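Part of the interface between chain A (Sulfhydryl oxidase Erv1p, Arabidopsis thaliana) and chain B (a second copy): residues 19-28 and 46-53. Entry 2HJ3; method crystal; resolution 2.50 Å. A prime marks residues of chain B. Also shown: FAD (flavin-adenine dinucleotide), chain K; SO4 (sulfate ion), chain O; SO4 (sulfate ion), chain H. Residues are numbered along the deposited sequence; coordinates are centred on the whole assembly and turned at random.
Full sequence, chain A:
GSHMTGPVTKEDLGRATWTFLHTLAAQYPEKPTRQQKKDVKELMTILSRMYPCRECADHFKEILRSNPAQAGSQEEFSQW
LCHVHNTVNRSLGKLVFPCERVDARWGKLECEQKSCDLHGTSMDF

Chain A (19-28) TFLHTLAAQY
Chain B (46-53) ILSRMYPC

Chain A contributes the end of a helix that begins before Thr19; i to i+4 bonds such as Leu24 N to Phe20 O (2.9 Å) hold it, and Tyr28 (phi/psi -50/136) is extended. Chain B supplies the last helical turn, 46–50, closed by Tyr51′ N to Leu47′ O at 2.8 Å. Tyr51′ (-54/120) then leaves helical geometry and Pro52′ (-33/-77) follows. The register is set by Leu24 and Pro52′, whose CA atoms lie 5.9 Å apart.

No hydrogen bond crosses between the stretches; the contact, burying 355 Å² in total, is largely apolar. Leu24 (chi1 t, chi2 p) starts sideways, but its CD1 reaches 3.2 Å from CG of Met50′ (t, t, m), a tight approach for two carbons. Phe20 (chi1 165°, chi2 56°) brings CZ to 3.6 Å from CD2 of Leu47′ (m, t), which meets the ring obliquely.

Pro52′, its ring C-gamma exo, points toward the helix and packs along one side of it: its CG lies 4.2 Å from Thr23 CG2 and 4.1 Å from Leu24 CA, while its CB lies 3.9 Å from Gln27 CG (chi1 m, chi2 m).

The polar end of Thr23 (chi1 m) is satisfied within its own helix, OG1 donating to Thr19 O at 2.5 Å, which leaves its methyl for the proline.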

# COMPACT_ATOMS: atom_id res chain seq x y z
N THR A 19 -2.36 -8.25 -1.97
CA THR A 19 -2.83 -8.06 -3.35
C THR A 19 -2.16 -6.83 -3.97
O THR A 19 -1.68 -6.87 -5.10
CB THR A 19 -4.36 -7.87 -3.40
OG1 THR A 19 -5.01 -9.07 -2.97
CG2 THR A 19 -4.82 -7.53 -4.81
N PHE A 20 -2.14 -5.75 -3.20
CA PHE A 20 -1.53 -4.51 -3.64
C PHE A 20 -0.02 -4.71 -3.84
O PHE A 20 0.53 -4.38 -4.90
CB PHE A 20 -1.81 -3.42 -2.60
CG PHE A 20 -0.96 -2.21 -2.75
CD1 PHE A 20 -0.92 -1.52 -3.95
CD2 PHE A 20 -0.15 -1.78 -1.70
CE1 PHE A 20 -0.10 -0.41 -4.11
CE2 PHE A 20 0.69 -0.67 -1.85
CZ PHE A 20 0.71 0.01 -3.06
N LEU A 21 0.65 -5.26 -2.83
CA LEU A 21 2.09 -5.49 -2.93
C LEU A 21 2.48 -6.45 -4.06
O LEU A 21 3.31 -6.11 -4.90
CB LEU A 21 2.64 -5.97 -1.59
CG LEU A 21 2.60 -4.87 -0.51
CD1 LEU A 21 3.05 -5.42 0.85
CD2 LEU A 21 3.49 -3.72 -0.95
N HIS A 22 1.90 -7.64 -4.10
CA HIS A 22 2.25 -8.57 -5.17
C HIS A 22 1.85 -8.05 -6.54
O HIS A 22 2.56 -8.28 -7.52
CB HIS A 22 1.62 -9.95 -4.92
CG HIS A 22 2.18 -10.65 -3.72
ND1 HIS A 22 3.52 -10.96 -3.59
CD2 HIS A 22 1.58 -11.06 -2.57
CE1 HIS A 22 3.72 -11.52 -2.41
NE2 HIS A 22 2.57 -11.60 -1.77
N THR A 23 0.73 -7.34 -6.63
CA THR A 23 0.34 -6.81 -7.94
C THR A 23 1.37 -5.77 -8.33
O THR A 23 1.73 -5.65 -9.49
CB THR A 23 -1.04 -6.14 -7.92
OG1 THR A 23 -2.04 -7.11 -7.57
CG2 THR A 23 -1.36 -5.57 -9.28
N LEU A 24 1.84 -5.02 -7.35
CA LEU A 24 2.84 -4.00 -7.58
C LEU A 24 4.15 -4.61 -8.08
O LEU A 24 4.77 -4.09 -9.01
CB LEU A 24 3.08 -3.21 -6.30
CG LEU A 24 4.17 -2.15 -6.37
CD1 LEU A 24 3.89 -1.22 -7.54
CD2 LEU A 24 4.22 -1.38 -5.05
N ALA A 25 4.56 -5.72 -7.46
CA ALA A 25 5.80 -6.38 -7.87
C ALA A 25 5.64 -7.04 -9.24
O ALA A 25 6.63 -7.29 -9.93
CB ALA A 25 6.22 -7.40 -6.84
N ALA A 26 4.40 -7.32 -9.63
CA ALA A 26 4.14 -7.93 -10.93
C ALA A 26 4.32 -6.91 -12.06
O ALA A 26 4.63 -7.28 -13.19
CB ALA A 26 2.74 -8.53 -10.97
N GLN A 27 4.12 -5.63 -11.72
CA GLN A 27 4.25 -4.52 -12.67
C GLN A 27 5.64 -3.87 -12.63
O GLN A 27 5.99 -3.09 -13.52
CB GLN A 27 3.20 -3.44 -12.38
CG GLN A 27 1.78 -3.94 -12.33
CD GLN A 27 1.28 -4.41 -13.67
OE1 GLN A 27 1.11 -3.60 -14.59
NE2 GLN A 27 1.07 -5.71 -13.81
N TYR A 28 6.41 -4.15 -11.58
CA TYR A 28 7.75 -3.57 -11.45
C TYR A 28 8.52 -3.78 -12.76
O TYR A 28 8.49 -4.86 -13.34
CB TYR A 28 8.49 -4.22 -10.28
CG TYR A 28 9.68 -3.42 -9.78
CD1 TYR A 28 9.50 -2.17 -9.17
CD2 TYR A 28 10.98 -3.90 -9.91
CE1 TYR A 28 10.59 -1.44 -8.70
CE2 TYR A 28 12.07 -3.18 -9.45
CZ TYR A 28 11.88 -1.95 -8.84
OH TYR A 28 12.96 -1.24 -8.36
N ILE B 46 4.75 8.21 -3.34
CA ILE B 46 5.20 6.96 -3.93
C ILE B 46 4.08 6.32 -4.73
O ILE B 46 4.30 5.81 -5.83
CB ILE B 46 5.69 5.98 -2.84
CG1 ILE B 46 7.04 6.47 -2.29
CG2 ILE B 46 5.83 4.58 -3.40
CD1 ILE B 46 7.46 5.79 -0.99
N LEU B 47 2.86 6.38 -4.19
CA LEU B 47 1.70 5.81 -4.86
C LEU B 47 1.40 6.47 -6.19
O LEU B 47 1.08 5.79 -7.16
CB LEU B 47 0.47 5.91 -3.96
CG LEU B 47 0.41 4.92 -2.80
CD1 LEU B 47 -0.70 5.29 -1.83
CD2 LEU B 47 0.20 3.53 -3.35
N SER B 48 1.49 7.79 -6.26
CA SER B 48 1.19 8.49 -7.51
C SER B 48 2.18 8.17 -8.63
O SER B 48 1.89 8.42 -9.80
CB SER B 48 1.13 10.00 -7.28
OG SER B 48 2.39 10.53 -6.93
N ARG B 49 3.34 7.63 -8.29
CA ARG B 49 4.32 7.28 -9.32
C ARG B 49 4.25 5.80 -9.65
O ARG B 49 4.31 5.39 -10.80
CB ARG B 49 5.75 7.55 -8.84
CG ARG B 49 6.12 8.98 -8.58
CD ARG B 49 7.54 9.03 -8.06
NE ARG B 49 7.85 10.36 -7.55
CZ ARG B 49 8.58 10.58 -6.46
NH1 ARG B 49 9.08 9.57 -5.78
NH2 ARG B 49 8.78 11.83 -6.05
N MET B 50 4.10 5.03 -8.58
CA MET B 50 4.11 3.57 -8.60
C MET B 50 2.80 2.80 -8.77
O MET B 50 2.84 1.60 -9.06
CB MET B 50 4.81 3.13 -7.32
CG MET B 50 5.20 1.69 -7.23
SD MET B 50 6.06 1.46 -5.66
CE MET B 50 7.73 2.01 -6.09
N TYR B 51 1.65 3.44 -8.59
CA TYR B 51 0.38 2.73 -8.72
C TYR B 51 0.30 2.00 -10.06
O TYR B 51 0.36 2.63 -11.12
CB TYR B 51 -0.81 3.68 -8.59
CG TYR B 51 -2.12 2.95 -8.36
CD1 TYR B 51 -2.37 2.30 -7.15
CD2 TYR B 51 -3.09 2.87 -9.36
CE1 TYR B 51 -3.55 1.58 -6.95
CE2 TYR B 51 -4.27 2.16 -9.17
CZ TYR B 51 -4.49 1.52 -7.96
OH TYR B 51 -5.64 0.78 -7.79
N PRO B 52 0.15 0.67 -10.02
CA PRO B 52 0.06 -0.21 -11.19
C PRO B 52 -0.63 0.36 -12.43
O PRO B 52 0.04 0.75 -13.38
CB PRO B 52 -0.65 -1.43 -10.63
CG PRO B 52 -0.00 -1.55 -9.29
CD PRO B 52 -0.03 -0.12 -8.78
N CYS B 53 -1.95 0.43 -12.42
CA CYS B 53 -2.65 0.96 -13.59
C CYS B 53 -2.09 2.35 -13.96
O CYS B 53 -2.18 3.31 -13.19
CB CYS B 53 -4.17 1.00 -13.32
SG CYS B 53 -5.06 2.35 -14.18
PA FAD K . -2.61 -14.17 2.64
O1A FAD K . -1.37 -14.59 3.36
O2A FAD K . -3.42 -12.96 2.96
O5B FAD K . -2.87 -14.28 1.11
C5B FAD K . -3.01 -13.59 -0.13
C4B FAD K . -3.34 -14.75 -1.04
O4B FAD K . -2.22 -14.46 -1.91
C3B FAD K . -3.40 -16.30 -0.91
O3B FAD K . -4.71 -16.80 -0.64
C2B FAD K . -2.71 -16.76 -2.11
O2B FAD K . -3.46 -16.78 -3.28
C1B FAD K . -1.59 -15.72 -2.21
N9A FAD K . -0.29 -15.91 -1.64
C8A FAD K . 0.18 -16.62 -0.51
N7A FAD K . 1.46 -16.68 -0.26
C5A FAD K . 1.99 -15.92 -1.30
C6A FAD K . 3.30 -15.57 -1.71
N6A FAD K . 4.34 -16.08 -1.02
N1A FAD K . 3.44 -14.81 -2.86
C2A FAD K . 2.43 -14.39 -3.66
N3A FAD K . 1.13 -14.71 -3.21
C4A FAD K . 0.98 -15.50 -2.03
N1 FAD K . -0.84 -11.53 10.45
C2 FAD K . -0.58 -11.98 11.73
O2 FAD K . -1.42 -12.61 12.41
N3 FAD K . 0.70 -11.66 12.12
C4 FAD K . 1.65 -10.97 11.33
O4 FAD K . 2.72 -10.72 11.98
C4X FAD K . 1.34 -10.56 10.04
N5 FAD K . 2.18 -9.75 9.20
C5X FAD K . 1.83 -9.18 7.95
C6 FAD K . 2.72 -8.32 7.27
C7 FAD K . 2.30 -7.73 6.04
C7M FAD K . 3.29 -6.75 5.38
C8 FAD K . 1.02 -8.02 5.47
C8M FAD K . 0.42 -7.57 4.14
C9 FAD K . 0.16 -8.87 6.18
C9A FAD K . 0.46 -9.44 7.44
N10 FAD K . -0.27 -10.37 8.35
C10 FAD K . 0.02 -10.85 9.60
C1' FAD K . -1.45 -10.96 7.81
C2' FAD K . -1.37 -12.25 7.07
O2' FAD K . -0.06 -12.37 6.42
C3' FAD K . -2.59 -12.64 6.29
O3' FAD K . -2.74 -11.72 5.22
C4' FAD K . -3.91 -13.17 6.83
O4' FAD K . -3.65 -14.11 7.91
C5' FAD K . -4.77 -13.91 5.89
O5' FAD K . -4.24 -15.10 5.32
P FAD K . -4.82 -15.69 3.99
O1P FAD K . -4.59 -17.06 4.43
O2P FAD K . -6.15 -15.20 3.55
O3P FAD K . -3.64 -15.35 2.94
S SO4 O . 7.13 13.19 -9.48
O1 SO4 O . 6.00 12.99 -8.54
O2 SO4 O . 8.40 13.30 -8.73
O3 SO4 O . 7.21 12.04 -10.41
O4 SO4 O . 6.91 14.43 -10.25
S SO4 H . 11.85 10.93 -3.87
O1 SO4 H . 10.51 10.43 -3.47
O2 SO4 H . 12.61 11.32 -2.66
O3 SO4 H . 12.58 9.87 -4.59
O4 SO4 H . 11.68 12.11 -4.75